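Local coordinates for beta-lactamase (Klebsiella pneumoniae, PDB 6HUH), which probably hydrolyses beta-lactam antibiotics to substituted beta-amino acids, as a class D (OXA-type) serine beta-lactamase, at residues L210-Q215 with T235-P240; R108-L113 with D140-A145; P86-T91 with Y100-Y105. One frame throughout, in Å; residues are numbered along the deposited sequence.

Contact 1. Residues L210-Q215 with T235-P240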
loop_
_atom_site.group_PDB
_atom_site.type_symbol
_atom_site.label_atom_id
_atom_site.label_comp_id
_atom_site.label_asym_id
_atom_site.label_seq_id
_atom_site.Cartn_x
_atom_site.Cartn_y
_atom_site.Cartn_z
ATOM N N LEU A 210 -21.917 30.770 9.701
ATOM C CA LEU A 210 -20.970 31.917 9.936
ATOM C C LEU A 210 -19.480 31.521 10.051
ATOM O O LEU A 210 -19.170 30.298 10.099
ATOM C CB LEU A 210 -21.402 32.849 11.113
ATOM C CG LEU A 210 -21.124 32.475 12.584
ATOM C CD1 LEU A 210 -20.136 33.430 13.213
ATOM C CD2 LEU A 210 -22.409 32.493 13.400
ATOM N N ASP A 211 -18.592 32.536 10.119
ATOM C CA ASP A 211 -17.149 32.282 10.227
ATOM C C ASP A 211 -16.894 31.562 11.561
ATOM O O ASP A 211 -17.323 32.052 12.621
ATOM C CB ASP A 211 -16.369 33.619 10.138
ATOM C CG ASP A 211 -14.852 33.519 10.178
ATOM O OD1 ASP A 211 -14.294 32.643 9.481
ATOM O OD2 ASP A 211 -14.221 34.360 10.852
ATOM N N ARG A 212 -16.246 30.369 11.501
ATOM C CA ARG A 212 -15.964 29.556 12.687
ATOM C C ARG A 212 -14.528 29.010 12.770
ATOM O O ARG A 212 -14.042 28.793 13.882
ATOM C CB ARG A 212 -16.980 28.416 12.815
ATOM C CG ARG A 212 -18.106 28.725 13.797
ATOM C CD ARG A 212 -19.453 28.205 13.332
ATOM N NE ARG A 212 -19.468 26.753 13.124
ATOM C CZ ARG A 212 -19.650 26.166 11.946
ATOM N NH1 ARG A 212 -19.651 24.844 11.851
ATOM N NH2 ARG A 212 -19.843 26.897 10.853
ATOM N N ASP A 213 -13.857 28.791 11.610
ATOM C CA ASP A 213 -12.493 28.229 11.517
ATOM C C ASP A 213 -12.446 26.819 12.170
ATOM O O ASP A 213 -11.569 26.501 12.984
ATOM C CB ASP A 213 -11.435 29.221 12.070
ATOM C CG ASP A 213 -9.976 28.788 12.018
ATOM O OD1 ASP A 213 -9.628 27.959 11.145
ATOM O OD2 ASP A 213 -9.183 29.279 12.847
ATOM N N GLN A 214 -13.451 26.001 11.814
ATOM C CA GLN A 214 -13.602 24.643 12.320
ATOM C C GLN A 214 -13.314 23.616 11.232
ATOM O O GLN A 214 -13.790 23.738 10.106
ATOM C CB GLN A 214 -14.987 24.432 12.946
ATOM C CG GLN A 214 -15.200 25.236 14.223
ATOM C CD GLN A 214 -16.450 24.826 14.961
ATOM O OE1 GLN A 214 -17.575 24.925 14.448
ATOM N NE2 GLN A 214 -16.279 24.377 16.196
ATOM N N GLN A 215 -12.545 22.595 11.609
ATOM C CA GLN A 215 -12.133 21.479 10.777
ATOM C C GLN A 215 -13.298 20.509 10.579
ATOM O O GLN A 215 -14.036 20.244 11.527
ATOM C CB GLN A 215 -10.983 20.749 11.491
ATOM C CG GLN A 215 -9.774 20.461 10.615
ATOM C CD GLN A 215 -8.752 19.627 11.342
ATOM O OE1 GLN A 215 -8.423 18.511 10.929
ATOM N NE2 GLN A 215 -8.226 20.143 12.446
ATOM N N THR A 235 -18.939 12.776 10.191
ATOM C CA THR A 235 -18.227 14.059 10.224
ATOM C C THR A 235 -17.808 14.431 11.627
ATOM O O THR A 235 -18.523 14.131 12.585
ATOM C CB THR A 235 -18.992 15.200 9.573
ATOM O OG1 THR A 235 -20.224 15.356 10.246
ATOM C CG2 THR A 235 -19.208 14.999 8.084
ATOM N N VAL A 236 -16.653 15.087 11.743
ATOM C CA VAL A 236 -16.140 15.571 13.019
ATOM C C VAL A 236 -15.919 17.059 12.853
ATOM O O VAL A 236 -15.105 17.473 12.021
ATOM C CB VAL A 236 -14.837 14.856 13.466
ATOM C CG1 VAL A 236 -14.204 15.555 14.660
ATOM C CG2 VAL A 236 -15.093 13.393 13.776
ATOM N N ILE A 237 -16.626 17.863 13.632
ATOM C CA ILE A 237 -16.411 19.302 13.587
ATOM C C ILE A 237 -15.678 19.693 14.868
ATOM O O ILE A 237 -16.196 19.475 15.970
ATOM C CB ILE A 237 -17.695 20.143 13.261
ATOM C CG1 ILE A 237 -18.082 20.045 11.748
ATOM C CG2 ILE A 237 -17.495 21.611 13.639
ATOM C CD1 ILE A 237 -18.845 18.804 11.284
ATOM N N GLN A 238 -14.452 20.210 14.723
ATOM C CA GLN A 238 -13.616 20.588 15.853
ATOM C C GLN A 238 -12.663 21.729 15.531
ATOM O O GLN A 238 -12.442 22.061 14.369
ATOM C CB GLN A 238 -12.813 19.368 16.358
ATOM C CG GLN A 238 -12.051 18.623 15.262
ATOM C CD GLN A 238 -10.633 18.298 15.639
ATOM O OE1 GLN A 238 -10.345 17.214 16.154
ATOM N NE2 GLN A 238 -9.706 19.210 15.346
ATOM N N LYS A 239 -12.084 22.313 16.587
ATOM C CA LYS A 239 -11.053 23.334 16.510
ATOM C C LYS A 239 -9.769 22.513 16.314
ATOM O O LYS A 239 -9.605 21.491 16.995
ATOM C CB LYS A 239 -10.975 24.105 17.838
ATOM C CG LYS A 239 -10.330 25.494 17.760
ATOM C CD LYS A 239 -8.784 25.509 17.811
ATOM C CE LYS A 239 -8.184 25.307 19.183
ATOM N NZ LYS A 239 -6.715 25.071 19.107
ATOM N N PRO A 240 -8.855 22.894 15.395
ATOM C CA PRO A 240 -7.631 22.099 15.227
ATOM C C PRO A 240 -6.839 22.003 16.531
ATOM O O PRO A 240 -6.789 22.977 17.280
ATOM C CB PRO A 240 -6.861 22.847 14.126
ATOM C CG PRO A 240 -7.439 24.219 14.109
ATOM C CD PRO A 240 -8.874 24.054 14.480
#

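Contact 2. Residues R108-L113 with D140-A145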
loop_
_atom_site.group_PDB
_atom_site.type_symbol
_atom_site.label_atom_id
_atom_site.label_comp_id
_atom_site.label_asym_id
_atom_site.label_seq_id
_atom_site.Cartn_x
_atom_site.Cartn_y
_atom_site.Cartn_z
ATOM N N ARG A 108 -3.507 16.332 -11.584
ATOM C CA ARG A 108 -2.927 15.688 -12.774
ATOM C C ARG A 108 -4.015 14.966 -13.552
ATOM O O ARG A 108 -4.042 15.047 -14.780
ATOM C CB ARG A 108 -1.858 14.661 -12.388
ATOM C CG ARG A 108 -0.615 15.248 -11.773
ATOM C CD ARG A 108 0.376 15.772 -12.786
ATOM N NE ARG A 108 1.722 15.588 -12.263
ATOM C CZ ARG A 108 2.363 16.464 -11.500
ATOM N NH1 ARG A 108 1.798 17.626 -11.193
ATOM N NH2 ARG A 108 3.579 16.193 -11.050
ATOM N N LEU A 109 -4.912 14.267 -12.823
ATOM C CA LEU A 109 -6.055 13.568 -13.385
ATOM C C LEU A 109 -7.053 14.546 -13.988
ATOM O O LEU A 109 -7.438 14.343 -15.140
ATOM C CB LEU A 109 -6.725 12.642 -12.339
ATOM C CG LEU A 109 -8.193 12.206 -12.550
ATOM C CD1 LEU A 109 -8.396 11.452 -13.856
ATOM C CD2 LEU A 109 -8.628 11.306 -11.454
ATOM N N THR A 110 -7.477 15.590 -13.235
ATOM C CA THR A 110 -8.483 16.556 -13.719
ATOM C C THR A 110 -7.999 17.347 -14.939
ATOM O O THR A 110 -8.775 17.488 -15.883
ATOM C CB THR A 110 -9.011 17.470 -12.607
ATOM O OG1 THR A 110 -7.958 18.276 -12.068
ATOM C CG2 THR A 110 -9.741 16.704 -11.503
ATOM N N GLU A 111 -6.713 17.805 -14.948
ATOM C CA GLU A 111 -6.105 18.542 -16.080
ATOM C C GLU A 111 -6.133 17.704 -17.369
ATOM O O GLU A 111 -6.307 18.251 -18.460
ATOM C CB GLU A 111 -4.655 18.942 -15.773
ATOM C CG GLU A 111 -4.521 20.214 -14.948
ATOM C CD GLU A 111 -3.107 20.560 -14.509
ATOM O OE1 GLU A 111 -2.944 21.049 -13.365
ATOM O OE2 GLU A 111 -2.164 20.353 -15.307
ATOM N N TRP A 112 -5.970 16.375 -17.217
ATOM C CA TRP A 112 -6.016 15.372 -18.269
ATOM C C TRP A 112 -7.457 15.117 -18.755
ATOM O O TRP A 112 -7.646 14.827 -19.936
ATOM C CB TRP A 112 -5.385 14.067 -17.763
ATOM C CG TRP A 112 -5.374 12.967 -18.780
ATOM C CD1 TRP A 112 -4.384 12.687 -19.671
ATOM C CD2 TRP A 112 -6.412 12.006 -19.014
ATOM N NE1 TRP A 112 -4.743 11.619 -20.455
ATOM C CE2 TRP A 112 -5.982 11.177 -20.071
ATOM C CE3 TRP A 112 -7.663 11.759 -18.428
ATOM C CZ2 TRP A 112 -6.768 10.128 -20.566
ATOM C CZ3 TRP A 112 -8.438 10.721 -18.915
ATOM C CH2 TRP A 112 -7.993 9.921 -19.972
ATOM N N LEU A 113 -8.455 15.144 -17.845
ATOM C CA LEU A 113 -9.860 14.896 -18.202
ATOM C C LEU A 113 -10.451 16.044 -18.999
ATOM O O LEU A 113 -11.168 15.820 -19.988
ATOM C CB LEU A 113 -10.716 14.701 -16.948
ATOM C CG LEU A 113 -10.928 13.293 -16.436
ATOM C CD1 LEU A 113 -11.517 13.349 -15.055
ATOM C CD2 LEU A 113 -11.877 12.511 -17.324
ATOM N N ASP A 140 -9.957 28.781 -11.424
ATOM C CA ASP A 140 -9.294 27.501 -11.189
ATOM C C ASP A 140 -10.214 26.435 -10.547
ATOM O O ASP A 140 -9.859 25.822 -9.542
ATOM C CB ASP A 140 -7.987 27.688 -10.382
ATOM C CG ASP A 140 -8.113 28.186 -8.935
ATOM O OD1 ASP A 140 -9.220 28.629 -8.543
ATOM O OD2 ASP A 140 -7.117 28.077 -8.180
ATOM N N GLY A 141 -11.364 26.195 -11.154
ATOM C CA GLY A 141 -12.307 25.198 -10.668
ATOM C C GLY A 141 -11.855 23.770 -10.921
ATOM O O GLY A 141 -12.129 22.875 -10.117
ATOM N N LEU A 142 -11.143 23.551 -12.039
ATOM C CA LEU A 142 -10.658 22.241 -12.469
ATOM C C LEU A 142 -9.767 21.527 -11.453
ATOM O O LEU A 142 -9.859 20.305 -11.317
ATOM C CB LEU A 142 -9.939 22.359 -13.829
ATOM C CG LEU A 142 -9.483 21.068 -14.517
ATOM C CD1 LEU A 142 -10.658 20.133 -14.807
ATOM C CD2 LEU A 142 -8.719 21.376 -15.778
ATOM N N THR A 143 -8.902 22.272 -10.761
ATOM C CA THR A 143 -7.952 21.668 -9.829
ATOM C C THR A 143 -8.210 22.024 -8.367
ATOM O O THR A 143 -7.544 21.470 -7.490
ATOM C CB THR A 143 -6.519 22.026 -10.253
ATOM O OG1 THR A 143 -6.321 23.437 -10.115
ATOM C CG2 THR A 143 -6.194 21.585 -11.678
ATOM N N GLN A 144 -9.176 22.929 -8.100
ATOM C CA GLN A 144 -9.453 23.431 -6.754
ATOM C C GLN A 144 -10.906 23.382 -6.287
ATOM O O GLN A 144 -11.176 23.948 -5.232
ATOM C CB GLN A 144 -8.944 24.886 -6.654
ATOM C CG GLN A 144 -7.967 25.149 -5.518
ATOM C CD GLN A 144 -6.574 24.659 -5.815
ATOM O OE1 GLN A 144 -6.009 23.833 -5.081
ATOM N NE2 GLN A 144 -5.991 25.189 -6.894
ATOM N N ALA A 145 -11.833 22.738 -7.036
ATOM C CA ALA A 145 -13.263 22.712 -6.687
ATOM C C ALA A 145 -13.598 22.029 -5.364
ATOM O O ALA A 145 -14.430 22.541 -4.607
ATOM C CB ALA A 145 -14.083 22.101 -7.809
#

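Contact 3. Residues P86-T91 with Y100-Y105. With SO4 (sulfate ion), chain C.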
loop_
_atom_site.group_PDB
_atom_site.type_symbol
_atom_site.label_atom_id
_atom_site.label_comp_id
_atom_site.label_asym_id
_atom_site.label_seq_id
_atom_site.Cartn_x
_atom_site.Cartn_y
_atom_site.Cartn_z
ATOM N N PRO A 86 4.798 16.027 3.904
ATOM C CA PRO A 86 6.053 15.451 3.356
ATOM C C PRO A 86 5.872 14.214 2.455
ATOM O O PRO A 86 6.665 14.017 1.534
ATOM C CB PRO A 86 6.872 15.109 4.612
ATOM C CG PRO A 86 6.240 15.883 5.732
ATOM C CD PRO A 86 4.790 15.998 5.383
ATOM N N GLU A 87 4.821 13.400 2.712
ATOM C CA GLU A 87 4.485 12.174 1.968
ATOM C C GLU A 87 4.042 12.435 0.499
ATOM O O GLU A 87 3.974 11.497 -0.310
ATOM C CB GLU A 87 3.450 11.289 2.706
ATOM C CG GLU A 87 2.857 11.764 4.026
ATOM C CD GLU A 87 3.748 11.725 5.253
ATOM O OE1 GLU A 87 4.633 12.604 5.366
ATOM O OE2 GLU A 87 3.450 10.937 6.176
ATOM N N TRP A 88 3.747 13.707 0.172
ATOM C CA TRP A 88 3.364 14.150 -1.159
ATOM C C TRP A 88 4.595 14.351 -2.043
ATOM O O TRP A 88 4.471 14.333 -3.262
ATOM C CB TRP A 88 2.618 15.490 -1.066
ATOM C CG TRP A 88 1.214 15.463 -0.514
ATOM C CD1 TRP A 88 0.535 14.394 -0.011
ATOM C CD2 TRP A 88 0.334 16.582 -0.409
ATOM N NE1 TRP A 88 -0.716 14.781 0.402
ATOM C CE2 TRP A 88 -0.866 16.120 0.173
ATOM C CE3 TRP A 88 0.445 17.939 -0.742
ATOM C CZ2 TRP A 88 -1.954 16.968 0.418
ATOM C CZ3 TRP A 88 -0.627 18.777 -0.493
ATOM C CH2 TRP A 88 -1.804 18.296 0.097
ATOM N N LYS A 89 5.774 14.564 -1.430
ATOM C CA LYS A 89 7.040 14.896 -2.097
ATOM C C LYS A 89 7.665 13.785 -2.994
ATOM O O LYS A 89 8.676 14.068 -3.637
ATOM C CB LYS A 89 8.076 15.398 -1.071
ATOM C CG LYS A 89 7.775 16.773 -0.476
ATOM C CD LYS A 89 8.466 17.890 -1.248
ATOM C CE LYS A 89 9.013 18.981 -0.356
ATOM N NZ LYS A 89 9.860 19.949 -1.116
ATOM N N GLN A 90 7.078 12.571 -3.091
ATOM C CA GLN A 90 7.653 11.551 -3.980
ATOM C C GLN A 90 6.701 11.087 -5.078
ATOM O O GLN A 90 5.641 11.678 -5.262
ATOM C CB GLN A 90 8.223 10.351 -3.199
ATOM C CG GLN A 90 9.762 10.172 -3.363
ATOM C CD GLN A 90 10.258 9.681 -4.724
ATOM O OE1 GLN A 90 10.494 10.459 -5.659
ATOM N NE2 GLN A 90 10.538 8.390 -4.830
ATOM N N THR A 91 7.119 10.056 -5.850
ATOM C CA THR A 91 6.350 9.436 -6.934
ATOM C C THR A 91 5.104 8.767 -6.324
ATOM O O THR A 91 5.239 7.923 -5.432
ATOM C CB THR A 91 7.251 8.456 -7.726
ATOM O OG1 THR A 91 8.290 9.190 -8.369
ATOM C CG2 THR A 91 6.490 7.657 -8.766
ATOM N N TYR A 100 -2.136 8.824 1.342
ATOM C CA TYR A 100 -1.635 10.115 1.834
ATOM C C TYR A 100 -2.403 11.349 1.261
ATOM O O TYR A 100 -1.923 12.483 1.409
ATOM C CB TYR A 100 -0.108 10.216 1.624
ATOM C CG TYR A 100 0.595 8.945 2.045
ATOM C CD1 TYR A 100 0.909 8.709 3.381
ATOM C CD2 TYR A 100 0.858 7.937 1.129
ATOM C CE1 TYR A 100 1.488 7.508 3.784
ATOM C CE2 TYR A 100 1.437 6.736 1.519
ATOM C CZ TYR A 100 1.740 6.519 2.848
ATOM O OH TYR A 100 2.289 5.316 3.210
ATOM N N SER A 101 -3.621 11.129 0.670
ATOM C CA SER A 101 -4.481 12.187 0.105
ATOM C C SER A 101 -3.658 13.215 -0.689
ATOM O O SER A 101 -3.635 14.409 -0.367
ATOM C CB SER A 101 -5.311 12.871 1.192
ATOM O OG SER A 101 -6.355 12.048 1.683
ATOM N N VAL A 102 -2.942 12.716 -1.705
ATOM C CA VAL A 102 -2.068 13.500 -2.573
ATOM C C VAL A 102 -2.928 14.318 -3.527
ATOM O O VAL A 102 -3.507 13.778 -4.477
ATOM C CB VAL A 102 -1.014 12.630 -3.293
ATOM C CG1 VAL A 102 0.157 13.479 -3.755
ATOM C CG2 VAL A 102 -0.531 11.494 -2.395
ATOM N N ILE A 103 -3.033 15.628 -3.241
ATOM C CA ILE A 103 -3.872 16.531 -4.014
ATOM C C ILE A 103 -3.323 16.790 -5.403
ATOM O O ILE A 103 -4.122 16.891 -6.331
ATOM C CB ILE A 103 -4.210 17.839 -3.262
ATOM C CG1 ILE A 103 -3.001 18.767 -3.135
ATOM C CG2 ILE A 103 -4.861 17.544 -1.895
ATOM C CD1 ILE A 103 -3.336 20.182 -2.722
ATOM N N TRP A 104 -1.979 16.870 -5.569
ATOM C CA TRP A 104 -1.379 17.136 -6.878
ATOM C C TRP A 104 -1.661 16.030 -7.894
ATOM O O TRP A 104 -1.796 16.322 -9.076
ATOM C CB TRP A 104 0.107 17.480 -6.798
ATOM C CG TRP A 104 1.039 16.439 -6.249
ATOM C CD1 TRP A 104 1.699 16.503 -5.059
ATOM C CD2 TRP A 104 1.617 15.323 -6.967
ATOM N NE1 TRP A 104 2.592 15.460 -4.954
ATOM C CE2 TRP A 104 2.553 14.714 -6.105
ATOM C CE3 TRP A 104 1.407 14.758 -8.239
ATOM C CZ2 TRP A 104 3.238 13.544 -6.451
ATOM C CZ3 TRP A 104 2.093 13.606 -8.583
ATOM C CH2 TRP A 104 3.007 13.020 -7.702
ATOM N N TYR A 105 -1.820 14.785 -7.425
ATOM C CA TYR A 105 -2.135 13.622 -8.257
ATOM C C TYR A 105 -3.597 13.699 -8.736
ATOM O O TYR A 105 -3.926 13.194 -9.810
ATOM C CB TYR A 105 -1.852 12.329 -7.483
ATOM C CG TYR A 105 -1.850 11.078 -8.326
ATOM C CD1 TYR A 105 -3.018 10.355 -8.538
ATOM C CD2 TYR A 105 -0.663 10.572 -8.854
ATOM C CE1 TYR A 105 -3.021 9.192 -9.306
ATOM C CE2 TYR A 105 -0.646 9.387 -9.583
ATOM C CZ TYR A 105 -1.832 8.712 -9.826
ATOM O OH TYR A 105 -1.837 7.566 -10.582
HETATM S S SO4 C . -6.893 13.703 4.905
HETATM O O1 SO4 C . -5.603 14.375 4.716
HETATM O O2 SO4 C . -7.416 13.967 6.247
HETATM O O3 SO4 C . -7.835 14.222 3.928
HETATM O O4 SO4 C . -6.725 12.263 4.719
#

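Contact 1. Residues L210-Q215 with T235-P240
Q215 and Q238 face each other as a hydrogen-bonded pair of antiparallel strands. Q215 N donates to Q238 O over 2.8 Å, and Q238 N returns a longer bond of 3.2 Å to Q215 O. The same Q215 O also receives a CA-H...O contact from I237 CA at 3.3 Å. The two glutamine side chains run side by side in the same direction, with amide planes 65° apart. Their NE2 atoms, both donors, approach to 3.4 Å without bonding to each other, while each OE1 has a weak partner farther on: A245 N for Q215 and R248 NE for Q238. P240 closes this packed end, its CB lying 3.5 Å from Q215 NE2. Toward D213 and R212 the contact becomes sparser and more open to solvent. Q214 crosses I237 at about a right angle, OE1 resting 3.4 Å from I237 CG2, the branch anti to the backbone N, and R212 NE makes a weak hydrogen bond to the same OE1. Farther out, D213 meets the proline ring by its backbone O alone. The pair marks the open end of the hairpin formed by strands 215-225 and 228-238, with V236 and Q238 packed on helix 245-264 and I237 on I216.

Contact 2. Residues R108-L113 with D140-A145
T110 and L142 form the centre of this contact, where a helix side meets one short, weakly bonded helical turn. T110 OG1 lies 2.9 Å from L142 O. The hydroxyl can only donate here, but whether its one proton goes to L142 O or to Q107 O, one turn back in the helix, is not settled. T110 chi1 of 63° sets OG1 between the backbone N and the carbonyl carbon, a rotation that lets the hydroxyl reach back to its own helix and also face L142. The leucine answers with its branches: CG is anti to the backbone N (chi1 -174°), and CD1 comes within 3.8 Å of T110 CB and 3.4 Å of T110 O. CD2 also rests on the helix backbone, 3.9 Å from E111 CA. T143 adds a methyl contact beside this, its CG2 being 3.7 Å from E111 OE1 at the exposed margin and 3.8 Å from T110 OG1 on the buried side. In the next shell, Q107 NE2 donates to T143 O, so the helix that carries T110 also holds the backbone of the turn. Beyond the turn, Q144 O and A145 O both lie within hydrogen-bonding reach of S149 OG, which has one proton. F118 of helix 115-124 touches both T110 and L142, and L57 of helix 56-64 packs on T110, placing the contact where helices 103-113 and 115-124 meet the 141-144 turn.

Contact 3. Residues P86-T91 with Y100-Y105
W88 and residues 100-104 are joined first by two indole hydrogen bonds that run in opposite directions. W88 NE1 donates to Y100 O at 2.8 Å, the acceptor lying almost exactly in the indole plane. In return, W104 NE1 donates to W88 O, also over 2.8 Å, with an N-H...O angle of 153°; here too the acceptor sits in the plane of the ring, although the donor is tilted from the plane of the carbonyl. W104 also turns its edge to Q90 O, 3.3 Å from CZ2.

Face and apolar contacts make up the second group. V102 CA stands over the five-membered ring of W88 in a CH-pi contact, 3.9 Å from the ring centroid and 26° off its normal, while V102 CG1 is 3.9 Å from W88 CD1. At the far end of the indole, W88 CH2 packs 3.5 Å from I103 CG1, which stands between the backbone N and the carbonyl carbon (chi1 71°). E87 crosses Y100 at about a right angle, its CG reaching 3.7 Å from Y100 CD1; Y100 in turn packs against Y100 of the second subunit, at the dimer interface.

Polar contacts of S101 form the third group. S101 OG bonds to K197 NZ and donates to sulfate O4 at 3.1 Å. The sulfate, probably from the crystallisation liquor, is bonded as well to T198 OG1 and S246 OG. The S101-V102-I103 sequence corresponds in position to the Ser-X-Val motif of class D beta-lactamases, here with isoleucine third, and K197-T198 to the start of their Lys-Thr-Gly motif. W88 packs on V102 and I103 of the first motif, whose serine touches S51, the predicted acyl-ester nucleophile of the active site.

In the fold
The three contacts divide between the two parts of the fold. Contact 1 belongs to the antiparallel sheet, whereas contacts 2 and 3 belong to the helical region and share helix 103-113, their centres 16 Å apart. None is wholly core: half of the touching residues of contact 3 are buried, against a quarter in contacts 1 and 2. Chemistry follows place. Backbone strand pairing governs contact 1, a hydroxyl with leucine and threonine methyls carries contact 2, and indole donors with ring faces dominate contact 3. Contact 3 reaches the active site through S101; contact 2 is away from it, and the Q215 side chain of contact 1 is about 11 Å from that of S51.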